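Local atomic coordinates of cytosolic phospholipase A2 delta (Homo sapiens, PDB entry 5IXC), a protein that hydrolyses glycerophospholipids at the sn-2 position in a calcium-dependent way, with a preference for linoleic acid there. Residues Q19-T24 and L154-V159; T24-T29 and I84-K89; T57-K62 and H214-L219; C167-L172 and A210-Y215. All coordinates share one frame; numbering follows the deposited sequence.

Contact 1 of 4, residues Q19-T24 and L154-V159; sequences QGEAST and LITNKV
E21 turns its CG away from its backbone N (chi1 -155°) and runs on extended, which carries its carboxylate across to T156. T156, for its part, has OG1 opposite its own N and CG2 wedged between N and the carbonyl carbon, which leaves the methyl CG2 facing E21 OE1 in a van der Waals contact, not a hydrogen bond, the two side chains crossing at a slant. This is an antiparallel strand pairing: strand 20-36 of the C2 domain lies against strand 152-156, the short segments running at 134° to each other. E21 and L154 form a hydrogen-bonded pair, in which E21 N donates to L154 O and L154 N to E21 O, both at 2.8 Å; T156 N to Q19 O (3.0 Å) extends the pairing past G20. G20 sits opposite I155 in a non-hydrogen-bonded pair. The E21 and L154 side chains share one side of the sheet, CB to CB 4.3 Å, where L154 also leans on V161 and R163 of strand 160-171. The second strand ends in an ST turn that starts the way to that third strand: T156 OG1 bonds to I160 O and accepts from K158 N at 3.1 Å.

Contact 2 of 4, residues T24-T29 and I84-K89; sequences TCWQLT and IQSQVK
Q85 OE1, on the side chain that meets C25 SG across the contact, is gripped twice: by Q87 N at 3.0 Å, lying in the carbonyl plane on a lone pair, and by the hydroxyl of S23. Q85 NE2, bonded to E152, lies 3.9 Å from C25 SG. With CG turned opposite the backbone N (chi1 170°) and the chain bent at its next bond, the Q85 amide folds back over its own type I turn, which V88 N closes onto Q85 O. Before that turn the antiparallel pairing is carried by W26 and I84: W26 N reaches I84 O at 2.8 Å and I84 N returns to W26 O at 2.8 Å. L28 shares the face of W26 and I84, and its CB packs on I84 CG1 at 3.7 Å. The W26 indole leans over the turn, its CZ3 meeting S86 OG obliquely at 3.3 Å, and also touches M144 and P120. Replacing W26 by an alanine would probably open a gap beside S86 and leave M144 and P120 without their aromatic neighbour. Strand 20-36 of the C2 domain lies between strands 75-85 and 137-145, within an antiparallel sheet that runs on through strands 152-156 and 160-171.

Contact 3 of 4, residues T57-K62 and H214-L219; sequences TAPGMK and HYMAAL
Two turns meet where A58 and P59 approach M216 and L219, and no hydrogen bond joins their backbones; the nearest CA atoms, those of A58 and L219, stay 7.2 Å apart. One turn belongs to the C2 domain, in its loop between strands 49-55 and 63-64; the other lies in the neighbouring region of the cytosolic phospholipase A2 C2 family, probably a second C2 domain. The first is a type II turn from A58 to M61, with P59 and G60 in its middle and M61 N bonded back to A58 O at 3.2 Å. The positive phi of G60 (87°) would press any CB against the carbonyl of P59. Facing it, strand 210-216 ends in a type I turn from M216 to L219, whose closing bond is weak. The result is a mainly apolar contact of a loop with a strand end and the turn after it. M216 carries one half of it. Its chain is straight to SD and then bends (chi3 -89°), laying SD and CE beside the T57 carbonyl oxygen and bringing CE to 4.0 Å from P59 CD; thioether and proline ring cross at about a right angle. L219 carries the other half, with CG placed beside its backbone N and CD2 as the branch that reaches over. T57 is steadied from its own side, its OG1 bonded to N90 and its methyl against V88. The single L219 methyl serves two partners of the opposing turn, CD2 lying 3.9 Å from A58 CB and 4.2 Å from M61 CG.

Contact 4 of 4, residues C167-L172 and A210-Y215; sequences CLDVHL and AFRFHY. With BA (barium ion), chain D.
R212 meets D169 side-on, the edge of its guanidinium turned to one carboxylate oxygen. R212 NE lies 2.8 Å from D169 OD1 and comes from above the carboxylate plane, while R212 NH2, at 3.2 Å, meets the same OD1 nearly along its C-O bond; the two flat groups stand 64° apart. Bends at chi2 (73°) and chi3 fold the arginine across to strand 160-171, where its CD rests on C167 CB at 3.6 Å. D169 OD2 is left to the barium ion, 3.1 Å away, whose charge is likely to polarise the carboxylate. With an alanine at D169, the guanidinium would probably lose its charged mate and be freer to turn, and the barium ion would lose an oxygen. On the face that carries C167, D169, R212 and H214, C167 SG approaches the H214 ring obliquely, 3.8 Å from its centroid; the sulfur is tied to C278 in a disulfide, and the imidazole ND1 is bonded to E198. The backbones form a regular antiparallel pair in what is probably a second C2 domain, strand 160-171 lying between strands 210-216 and 269-277. On the face of L168, V170, F211 and F213 the contacts across the pair are apolar: the Y215 ring turns its edge to L168 N, with CE2 3.7 Å from L168 CB, which also packs on F213 CB at 4.0 Å, and V170 CB faces F211 CD2 at 4.2 Å.

Contacts 1, 2 and 4 are antiparallel pairings within one branched sheet, and contact 3 reaches that sheet at the end of strand 210-216, which it shares with contact 4. Contact 4 is buried and the most varied, joining apolar packing to a salt bridge, a disulfide and a metal; contact 1 lies at the surface and rests mainly on backbone bonds. Contacts 2 and 3 are partly buried. Contacts 1 and 2 use the same strand 20-36, share T24 and touch, their centres about 13 Å apart. Contact 3 also touches contact 2, where A218 meets C25; purely apolar between its side chains, it joins the C2 domain to the probable second one without strand pairing.

Contact 1 of 4, residues Q19-T24 and L154-V159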
loop_
_atom_site.group_PDB
_atom_site.type_symbol
_atom_site.label_atom_id
_atom_site.label_comp_id
_atom_site.label_asym_id
_atom_site.label_seq_id
_atom_site.Cartn_x
_atom_site.Cartn_y
_atom_site.Cartn_z
ATOM N N GLN A 19 -1.437 -23.690 -7.511
ATOM C CA GLN A 19 -0.340 -22.985 -6.761
ATOM C C GLN A 19 0.962 -22.916 -7.580
ATOM O O GLN A 19 1.436 -21.832 -7.924
ATOM C CB GLN A 19 -0.108 -23.616 -5.356
ATOM C CG GLN A 19 0.450 -25.047 -5.280
ATOM C CD GLN A 19 -0.395 -26.089 -6.013
ATOM O OE1 GLN A 19 -1.624 -25.976 -6.084
ATOM N NE2 GLN A 19 0.264 -27.099 -6.581
ATOM N N GLY A 20 1.494 -24.085 -7.925
ATOM C CA GLY A 20 2.835 -24.217 -8.481
ATOM C C GLY A 20 2.803 -24.232 -9.992
ATOM O O GLY A 20 1.767 -24.477 -10.597
ATOM N N GLU A 21 3.943 -23.946 -10.600
ATOM C CA GLU A 21 4.053 -23.935 -12.051
ATOM C C GLU A 21 5.490 -24.283 -12.421
ATOM O O GLU A 21 6.432 -23.708 -11.881
ATOM C CB GLU A 21 3.656 -22.565 -12.613
ATOM C CG GLU A 21 3.159 -22.588 -14.050
ATOM C CD GLU A 21 2.939 -21.197 -14.632
ATOM O OE1 GLU A 21 2.486 -20.292 -13.901
ATOM O OE2 GLU A 21 3.212 -21.001 -15.837
ATOM N N ALA A 22 5.650 -25.262 -13.303
ATOM C CA ALA A 22 6.968 -25.634 -13.796
ATOM C C ALA A 22 7.142 -25.068 -15.188
ATOM O O ALA A 22 6.301 -25.288 -16.056
ATOM C CB ALA A 22 7.138 -27.136 -13.808
ATOM N N SER A 23 8.230 -24.328 -15.381
ATOM C CA SER A 23 8.546 -23.702 -16.661
ATOM C C SER A 23 10.056 -23.633 -16.823
ATOM O O SER A 23 10.759 -23.258 -15.903
ATOM C CB SER A 23 7.949 -22.297 -16.728
ATOM O OG SER A 23 8.433 -21.596 -17.864
ATOM N N THR A 24 10.550 -24.016 -17.990
ATOM C CA THR A 24 11.988 -23.944 -18.267
ATOM C C THR A 24 12.391 -22.513 -18.624
ATOM O O THR A 24 11.630 -21.763 -19.247
ATOM C CB THR A 24 12.423 -24.882 -19.414
ATOM O OG1 THR A 24 11.592 -24.665 -20.560
ATOM C CG2 THR A 24 12.313 -26.322 -18.993
ATOM N N LEU A 154 8.033 -22.480 -10.006
ATOM C CA LEU A 154 7.451 -21.198 -9.637
ATOM C C LEU A 154 6.239 -21.416 -8.760
ATOM O O LEU A 154 5.578 -22.442 -8.849
ATOM C CB LEU A 154 7.005 -20.442 -10.887
ATOM C CG LEU A 154 8.048 -20.335 -11.985
ATOM C CD1 LEU A 154 7.402 -19.806 -13.249
ATOM C CD2 LEU A 154 9.191 -19.435 -11.553
ATOM N N ILE A 155 5.958 -20.434 -7.913
ATOM C CA ILE A 155 4.696 -20.359 -7.188
ATOM C C ILE A 155 4.006 -19.097 -7.669
ATOM O O ILE A 155 4.526 -17.999 -7.530
ATOM C CB ILE A 155 4.900 -20.312 -5.660
ATOM C CG1 ILE A 155 5.593 -21.590 -5.176
ATOM C CG2 ILE A 155 3.560 -20.160 -4.950
ATOM C CD1 ILE A 155 6.243 -21.464 -3.813
ATOM N N THR A 156 2.837 -19.252 -8.260
ATOM C CA THR A 156 2.175 -18.105 -8.848
ATOM C C THR A 156 0.685 -18.007 -8.611
ATOM O O THR A 156 0.006 -18.949 -8.256
ATOM C CB THR A 156 2.415 -18.006 -10.367
ATOM O OG1 THR A 156 2.045 -16.692 -10.807
ATOM C CG2 THR A 156 1.591 -19.025 -11.115
ATOM N N ASN A 157 0.231 -16.811 -8.921
ATOM C CA ASN A 157 -1.083 -16.268 -8.647
ATOM C C ASN A 157 -1.759 -15.933 -9.970
ATOM O O ASN A 157 -2.916 -15.527 -10.010
ATOM C CB ASN A 157 -0.786 -14.974 -7.888
ATOM C CG ASN A 157 -1.991 -14.328 -7.311
ATOM O OD1 ASN A 157 -3.056 -14.918 -7.255
ATOM N ND2 ASN A 157 -1.822 -13.107 -6.843
ATOM N N LYS A 158 -0.990 -16.104 -11.051
ATOM C CA LYS A 158 -1.269 -15.578 -12.407
ATOM C C LYS A 158 -1.080 -14.076 -12.581
ATOM O O LYS A 158 -1.207 -13.575 -13.691
ATOM C CB LYS A 158 -2.635 -16.020 -12.920
ATOM C CG LYS A 158 -2.662 -17.504 -13.226
ATOM C CD LYS A 158 -4.067 -18.006 -13.509
ATOM C CE LYS A 158 -4.073 -19.516 -13.708
ATOM N NZ LYS A 158 -5.393 -20.011 -14.181
ATOM N N VAL A 159 -0.777 -13.358 -11.504
ATOM C CA VAL A 159 -0.301 -11.975 -11.650
ATOM C C VAL A 159 1.051 -11.803 -10.945
ATOM O O VAL A 159 1.989 -11.269 -11.540
ATOM C CB VAL A 159 -1.373 -10.898 -11.294
ATOM C CG1 VAL A 159 -2.737 -11.530 -11.096
ATOM C CG2 VAL A 159 -0.975 -10.034 -10.112
#

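Contact 2 of 4, residues T24-T29 and I84-K89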
loop_
_atom_site.group_PDB
_atom_site.type_symbol
_atom_site.label_atom_id
_atom_site.label_comp_id
_atom_site.label_asym_id
_atom_site.label_seq_id
_atom_site.Cartn_x
_atom_site.Cartn_y
_atom_site.Cartn_z
ATOM N N THR A 24 10.550 -24.016 -17.990
ATOM C CA THR A 24 11.988 -23.944 -18.267
ATOM C C THR A 24 12.391 -22.513 -18.624
ATOM O O THR A 24 11.630 -21.763 -19.247
ATOM C CB THR A 24 12.423 -24.882 -19.414
ATOM O OG1 THR A 24 11.592 -24.665 -20.560
ATOM C CG2 THR A 24 12.313 -26.322 -18.993
ATOM N N CYS A 25 13.597 -22.148 -18.222
ATOM C CA CYS A 25 14.161 -20.872 -18.604
ATOM C C CYS A 25 14.756 -20.977 -19.987
ATOM O O CYS A 25 15.010 -22.066 -20.484
ATOM C CB CYS A 25 15.238 -20.430 -17.616
ATOM S SG CYS A 25 14.558 -20.007 -16.001
ATOM N N TRP A 26 14.975 -19.820 -20.590
ATOM C CA TRP A 26 15.678 -19.692 -21.861
ATOM C C TRP A 26 17.006 -18.980 -21.601
ATOM O O TRP A 26 17.143 -18.240 -20.635
ATOM C CB TRP A 26 14.821 -18.895 -22.844
ATOM C CG TRP A 26 14.010 -19.734 -23.772
ATOM C CD1 TRP A 26 14.388 -20.163 -25.016
ATOM C CD2 TRP A 26 12.692 -20.241 -23.560
ATOM N NE1 TRP A 26 13.388 -20.907 -25.591
ATOM C CE2 TRP A 26 12.335 -20.975 -24.717
ATOM C CE3 TRP A 26 11.779 -20.159 -22.507
ATOM C CZ2 TRP A 26 11.104 -21.621 -24.849
ATOM C CZ3 TRP A 26 10.544 -20.804 -22.639
ATOM C CH2 TRP A 26 10.222 -21.526 -23.803
ATOM N N GLN A 27 17.984 -19.219 -22.457
ATOM C CA GLN A 27 19.242 -18.472 -22.405
ATOM C C GLN A 27 19.234 -17.320 -23.403
ATOM O O GLN A 27 19.111 -17.529 -24.614
ATOM C CB GLN A 27 20.427 -19.368 -22.704
ATOM C CG GLN A 27 21.713 -18.840 -22.101
ATOM C CD GLN A 27 22.945 -19.217 -22.897
ATOM O OE1 GLN A 27 22.962 -19.100 -24.120
ATOM N NE2 GLN A 27 23.997 -19.640 -22.201
ATOM N N LEU A 28 19.357 -16.108 -22.883
ATOM C CA LEU A 28 19.400 -14.904 -23.700
ATOM C C LEU A 28 20.826 -14.448 -23.756
ATOM O O LEU A 28 21.452 -14.257 -22.722
ATOM C CB LEU A 28 18.559 -13.796 -23.077
ATOM C CG LEU A 28 18.574 -12.443 -23.790
ATOM C CD1 LEU A 28 17.840 -12.512 -25.121
ATOM C CD2 LEU A 28 17.948 -11.375 -22.916
ATOM N N THR A 29 21.362 -14.293 -24.952
ATOM C CA THR A 29 22.676 -13.679 -25.058
ATOM C C THR A 29 22.443 -12.318 -25.698
ATOM O O THR A 29 21.719 -12.198 -26.690
ATOM C CB THR A 29 23.745 -14.549 -25.791
ATOM O OG1 THR A 29 23.798 -14.219 -27.174
ATOM C CG2 THR A 29 23.465 -16.042 -25.622
ATOM N N ILE A 84 16.488 -16.497 -18.542
ATOM C CA ILE A 84 15.257 -15.751 -18.641
ATOM C C ILE A 84 14.091 -16.698 -18.422
ATOM O O ILE A 84 13.984 -17.724 -19.081
ATOM C CB ILE A 84 15.116 -15.120 -20.045
ATOM C CG1 ILE A 84 16.175 -14.045 -20.273
ATOM C CG2 ILE A 84 13.733 -14.528 -20.270
ATOM C CD1 ILE A 84 16.310 -13.024 -19.166
ATOM N N GLN A 85 13.219 -16.328 -17.494
ATOM C CA GLN A 85 11.998 -17.062 -17.221
ATOM C C GLN A 85 10.880 -16.374 -18.003
ATOM O O GLN A 85 10.462 -15.259 -17.690
ATOM C CB GLN A 85 11.702 -17.093 -15.710
ATOM C CG GLN A 85 10.316 -17.630 -15.352
ATOM C CD GLN A 85 10.042 -18.996 -15.954
ATOM O OE1 GLN A 85 9.276 -19.133 -16.919
ATOM N NE2 GLN A 85 10.695 -20.009 -15.416
ATOM N N SER A 86 10.383 -17.066 -19.009
ATOM C CA SER A 86 9.416 -16.485 -19.935
ATOM C C SER A 86 8.048 -16.197 -19.301
ATOM O O SER A 86 7.318 -15.341 -19.798
ATOM C CB SER A 86 9.249 -17.392 -21.151
ATOM O OG SER A 86 8.826 -18.680 -20.746
ATOM N N GLN A 87 7.719 -16.886 -18.206
ATOM C CA GLN A 87 6.453 -16.649 -17.475
ATOM C C GLN A 87 6.448 -15.373 -16.657
ATOM O O GLN A 87 5.419 -14.965 -16.139
ATOM C CB GLN A 87 6.140 -17.810 -16.537
ATOM C CG GLN A 87 5.905 -19.119 -17.259
ATOM C CD GLN A 87 4.883 -18.984 -18.370
ATOM O OE1 GLN A 87 3.686 -18.911 -18.114
ATOM N NE2 GLN A 87 5.356 -18.919 -19.609
ATOM N N VAL A 88 7.608 -14.753 -16.542
ATOM C CA VAL A 88 7.781 -13.512 -15.796
ATOM C C VAL A 88 8.016 -12.353 -16.781
ATOM O O VAL A 88 8.535 -12.557 -17.875
ATOM C CB VAL A 88 8.945 -13.706 -14.792
ATOM C CG1 VAL A 88 10.029 -12.661 -14.936
ATOM C CG2 VAL A 88 8.421 -13.783 -13.369
ATOM N N LYS A 89 7.632 -11.144 -16.391
ATOM C CA LYS A 89 7.954 -9.937 -17.170
ATOM C C LYS A 89 9.423 -9.544 -16.962
ATOM O O LYS A 89 9.863 -9.314 -15.838
ATOM C CB LYS A 89 7.042 -8.779 -16.780
ATOM C CG LYS A 89 7.239 -7.530 -17.638
ATOM C CD LYS A 89 5.968 -6.685 -17.778
ATOM C CE LYS A 89 4.848 -7.387 -18.567
ATOM N NZ LYS A 89 3.701 -7.895 -17.740
#

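Contact 3 of 4, residues T57-K62 and H214-L219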
loop_
_atom_site.group_PDB
_atom_site.type_symbol
_atom_site.label_atom_id
_atom_site.label_comp_id
_atom_site.label_asym_id
_atom_site.label_seq_id
_atom_site.Cartn_x
_atom_site.Cartn_y
_atom_site.Cartn_z
ATOM N N THR A 57 14.487 -8.567 -13.296
ATOM C CA THR A 57 14.239 -9.827 -12.617
ATOM C C THR A 57 15.506 -10.519 -12.090
ATOM O O THR A 57 15.462 -11.670 -11.654
ATOM C CB THR A 57 13.547 -10.787 -13.588
ATOM O OG1 THR A 57 14.318 -10.848 -14.790
ATOM C CG2 THR A 57 12.150 -10.296 -13.898
ATOM N N ALA A 58 16.636 -9.825 -12.154
ATOM C CA ALA A 58 17.888 -10.314 -11.577
ATOM C C ALA A 58 18.550 -9.202 -10.774
ATOM O O ALA A 58 19.708 -8.880 -11.012
ATOM C CB ALA A 58 18.818 -10.819 -12.669
ATOM N N PRO A 59 17.821 -8.622 -9.799
ATOM C CA PRO A 59 18.367 -7.505 -9.020
ATOM C C PRO A 59 19.673 -7.868 -8.315
ATOM O O PRO A 59 19.844 -9.011 -7.873
ATOM C CB PRO A 59 17.269 -7.210 -7.983
ATOM C CG PRO A 59 16.069 -7.975 -8.405
ATOM C CD PRO A 59 16.567 -9.129 -9.217
ATOM N N GLY A 60 20.587 -6.904 -8.251
ATOM C CA GLY A 60 21.920 -7.118 -7.681
ATOM C C GLY A 60 22.979 -7.641 -8.644
ATOM O O GLY A 60 24.157 -7.726 -8.276
ATOM N N MET A 61 22.568 -7.998 -9.861
ATOM C CA MET A 61 23.483 -8.554 -10.869
ATOM C C MET A 61 23.714 -7.552 -12.007
ATOM O O MET A 61 22.774 -7.109 -12.656
ATOM C CB MET A 61 22.946 -9.875 -11.437
ATOM C CG MET A 61 22.734 -10.972 -10.397
ATOM S SD MET A 61 24.252 -11.726 -9.777
ATOM C CE MET A 61 24.721 -12.774 -11.156
ATOM N N LYS A 62 24.975 -7.214 -12.241
ATOM C CA LYS A 62 25.351 -6.280 -13.293
ATOM C C LYS A 62 26.399 -6.865 -14.199
ATOM O O LYS A 62 27.281 -7.597 -13.756
ATOM C CB LYS A 62 25.961 -5.020 -12.706
ATOM C CG LYS A 62 25.001 -4.119 -11.967
ATOM C CD LYS A 62 25.764 -2.917 -11.442
ATOM C CE LYS A 62 24.844 -1.877 -10.832
ATOM N NZ LYS A 62 25.539 -0.563 -10.722
ATOM N N HIS A 214 19.867 -16.632 1.020
ATOM C CA HIS A 214 18.736 -16.907 0.125
ATOM C C HIS A 214 18.934 -16.183 -1.204
ATOM O O HIS A 214 19.265 -14.996 -1.233
ATOM C CB HIS A 214 17.413 -16.433 0.740
ATOM C CG HIS A 214 17.142 -16.987 2.104
ATOM N ND1 HIS A 214 17.804 -16.544 3.228
ATOM C CD2 HIS A 214 16.278 -17.940 2.527
ATOM C CE1 HIS A 214 17.364 -17.207 4.280
ATOM N NE2 HIS A 214 16.433 -18.055 3.883
ATOM N N TYR A 215 18.701 -16.900 -2.297
ATOM C CA TYR A 215 18.875 -16.340 -3.630
ATOM C C TYR A 215 18.140 -17.174 -4.640
ATOM O O TYR A 215 17.953 -18.349 -4.443
ATOM C CB TYR A 215 20.358 -16.282 -3.993
ATOM C CG TYR A 215 21.025 -17.629 -3.961
ATOM C CD1 TYR A 215 21.224 -18.360 -5.125
ATOM C CD2 TYR A 215 21.441 -18.181 -2.766
ATOM C CE1 TYR A 215 21.836 -19.604 -5.097
ATOM C CE2 TYR A 215 22.048 -19.422 -2.726
ATOM C CZ TYR A 215 22.246 -20.134 -3.889
ATOM O OH TYR A 215 22.862 -21.367 -3.835
ATOM N N MET A 216 17.748 -16.551 -5.736
ATOM C CA MET A 216 17.029 -17.242 -6.813
ATOM C C MET A 216 17.840 -18.401 -7.385
ATOM O O MET A 216 19.063 -18.298 -7.573
ATOM C CB MET A 216 16.694 -16.277 -7.949
ATOM C CG MET A 216 15.386 -15.537 -7.787
ATOM S SD MET A 216 15.210 -14.302 -9.080
ATOM C CE MET A 216 16.026 -12.935 -8.219
ATOM N N ALA A 217 17.144 -19.495 -7.686
ATOM C CA ALA A 217 17.790 -20.692 -8.246
ATOM C C ALA A 217 18.269 -20.460 -9.671
ATOM O O ALA A 217 19.260 -21.034 -10.097
ATOM C CB ALA A 217 16.846 -21.882 -8.205
ATOM N N ALA A 218 17.568 -19.592 -10.391
ATOM C CA ALA A 218 17.879 -19.306 -11.797
ATOM C C ALA A 218 19.065 -18.366 -12.025
ATOM O O ALA A 218 19.498 -18.198 -13.165
ATOM C CB ALA A 218 16.643 -18.797 -12.528
ATOM N N LEU A 219 19.608 -17.777 -10.964
ATOM C CA LEU A 219 20.787 -16.920 -11.105
ATOM C C LEU A 219 22.052 -17.722 -11.398
ATOM O O LEU A 219 22.175 -18.896 -11.022
ATOM C CB LEU A 219 21.034 -16.074 -9.851
ATOM C CG LEU A 219 19.974 -15.042 -9.466
ATOM C CD1 LEU A 219 20.388 -14.376 -8.158
ATOM C CD2 LEU A 219 19.753 -13.994 -10.557
#

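Contact 4 of 4, residues C167-L172 and A210-Y215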
loop_
_atom_site.group_PDB
_atom_site.type_symbol
_atom_site.label_atom_id
_atom_site.label_comp_id
_atom_site.label_asym_id
_atom_site.label_seq_id
_atom_site.Cartn_x
_atom_site.Cartn_y
_atom_site.Cartn_z
ATOM N N CYS A 167 18.948 -21.974 -1.029
ATOM C CA CYS A 167 19.594 -21.457 0.145
ATOM C C CYS A 167 21.000 -21.979 0.189
ATOM O O CYS A 167 21.238 -23.133 -0.137
ATOM C CB CYS A 167 18.832 -21.899 1.371
ATOM S SG CYS A 167 17.354 -20.878 1.797
ATOM N N LEU A 168 21.937 -21.119 0.561
ATOM C CA LEU A 168 23.309 -21.544 0.701
ATOM C C LEU A 168 23.601 -21.596 2.164
ATOM O O LEU A 168 23.328 -20.654 2.885
ATOM C CB LEU A 168 24.258 -20.574 0.013
ATOM C CG LEU A 168 25.708 -21.003 -0.283
ATOM C CD1 LEU A 168 26.679 -20.459 0.737
ATOM C CD2 LEU A 168 25.874 -22.506 -0.360
ATOM N N ASP A 169 24.159 -22.707 2.601
ATOM C CA ASP A 169 24.436 -22.900 3.999
ATOM C C ASP A 169 25.919 -23.052 4.263
ATOM O O ASP A 169 26.577 -23.855 3.619
ATOM C CB ASP A 169 23.699 -24.131 4.467
ATOM C CG ASP A 169 23.060 -23.920 5.777
ATOM O OD1 ASP A 169 21.813 -23.957 5.825
ATOM O OD2 ASP A 169 23.803 -23.682 6.760
ATOM N N VAL A 170 26.413 -22.291 5.237
ATOM C CA VAL A 170 27.843 -22.182 5.499
ATOM C C VAL A 170 28.188 -22.375 6.975
ATOM O O VAL A 170 27.795 -21.557 7.800
ATOM C CB VAL A 170 28.376 -20.804 5.048
ATOM C CG1 VAL A 170 29.900 -20.705 5.203
ATOM C CG2 VAL A 170 27.993 -20.545 3.603
ATOM N N HIS A 171 28.967 -23.421 7.274
ATOM C CA HIS A 171 29.493 -23.690 8.626
ATOM C C HIS A 171 30.910 -23.177 8.838
ATOM O O HIS A 171 31.678 -23.079 7.888
ATOM C CB HIS A 171 29.562 -25.182 8.872
ATOM C CG HIS A 171 28.264 -25.804 9.259
ATOM N ND1 HIS A 171 27.843 -25.873 10.568
ATOM C CD2 HIS A 171 27.318 -26.430 8.522
ATOM C CE1 HIS A 171 26.682 -26.500 10.619
ATOM N NE2 HIS A 171 26.339 -26.844 9.391
ATOM N N LEU A 172 31.272 -22.960 10.102
ATOM C CA LEU A 172 32.530 -22.274 10.465
ATOM C C LEU A 172 33.796 -23.136 10.664
ATOM O O LEU A 172 34.894 -22.657 10.376
ATOM C CB LEU A 172 32.329 -21.396 11.703
ATOM C CG LEU A 172 33.335 -20.260 12.004
ATOM C CD1 LEU A 172 34.509 -20.725 12.872
ATOM C CD2 LEU A 172 33.842 -19.574 10.740
ATOM N N ALA A 210 27.496 -20.211 11.913
ATOM C CA ALA A 210 26.872 -20.613 10.653
ATOM C C ALA A 210 26.142 -19.436 9.991
ATOM O O ALA A 210 25.894 -18.411 10.624
ATOM C CB ALA A 210 25.930 -21.784 10.868
ATOM N N PHE A 211 25.841 -19.587 8.703
ATOM C CA PHE A 211 25.177 -18.533 7.925
ATOM C C PHE A 211 24.293 -19.118 6.845
ATOM O O PHE A 211 24.597 -20.168 6.276
ATOM C CB PHE A 211 26.177 -17.592 7.240
ATOM C CG PHE A 211 27.312 -17.163 8.115
ATOM C CD1 PHE A 211 27.192 -16.062 8.942
ATOM C CD2 PHE A 211 28.506 -17.869 8.102
ATOM C CE1 PHE A 211 28.245 -15.668 9.747
ATOM C CE2 PHE A 211 29.560 -17.485 8.903
ATOM C CZ PHE A 211 29.431 -16.382 9.726
ATOM N N ARG A 212 23.234 -18.380 6.540
ATOM C CA ARG A 212 22.277 -18.750 5.520
ATOM C C ARG A 212 22.167 -17.613 4.492
ATOM O O ARG A 212 22.060 -16.440 4.850
ATOM C CB ARG A 212 20.933 -19.046 6.185
ATOM C CG ARG A 212 19.781 -19.380 5.256
ATOM C CD ARG A 212 19.871 -20.770 4.633
ATOM N NE ARG A 212 19.888 -21.878 5.589
ATOM C CZ ARG A 212 18.858 -22.262 6.341
ATOM N NH1 ARG A 212 17.699 -21.617 6.305
ATOM N NH2 ARG A 212 18.995 -23.299 7.154
ATOM N N PHE A 213 22.243 -17.975 3.213
ATOM C CA PHE A 213 21.985 -17.045 2.108
ATOM C C PHE A 213 20.806 -17.530 1.279
ATOM O O PHE A 213 20.773 -18.684 0.863
ATOM C CB PHE A 213 23.182 -16.938 1.176
ATOM C CG PHE A 213 24.308 -16.115 1.711
ATOM C CD1 PHE A 213 24.417 -14.763 1.388
ATOM C CD2 PHE A 213 25.291 -16.698 2.495
ATOM C CE1 PHE A 213 25.480 -14.007 1.859
ATOM C CE2 PHE A 213 26.358 -15.949 2.973
ATOM C CZ PHE A 213 26.451 -14.604 2.656
ATOM N N HIS A 214 19.867 -16.632 1.020
ATOM C CA HIS A 214 18.736 -16.907 0.125
ATOM C C HIS A 214 18.934 -16.183 -1.204
ATOM O O HIS A 214 19.265 -14.996 -1.233
ATOM C CB HIS A 214 17.413 -16.433 0.740
ATOM C CG HIS A 214 17.142 -16.987 2.104
ATOM N ND1 HIS A 214 17.804 -16.544 3.228
ATOM C CD2 HIS A 214 16.278 -17.940 2.527
ATOM C CE1 HIS A 214 17.364 -17.207 4.280
ATOM N NE2 HIS A 214 16.433 -18.055 3.883
ATOM N N TYR A 215 18.701 -16.900 -2.297
ATOM C CA TYR A 215 18.875 -16.340 -3.630
ATOM C C TYR A 215 18.140 -17.174 -4.640
ATOM O O TYR A 215 17.953 -18.349 -4.443
ATOM C CB TYR A 215 20.358 -16.282 -3.993
ATOM C CG TYR A 215 21.025 -17.629 -3.961
ATOM C CD1 TYR A 215 21.224 -18.360 -5.125
ATOM C CD2 TYR A 215 21.441 -18.181 -2.766
ATOM C CE1 TYR A 215 21.836 -19.604 -5.097
ATOM C CE2 TYR A 215 22.048 -19.422 -2.726
ATOM C CZ TYR A 215 22.246 -20.134 -3.889
ATOM O OH TYR A 215 22.862 -21.367 -3.835
HETATM BA BA BA D . 23.112 -25.707 8.942
#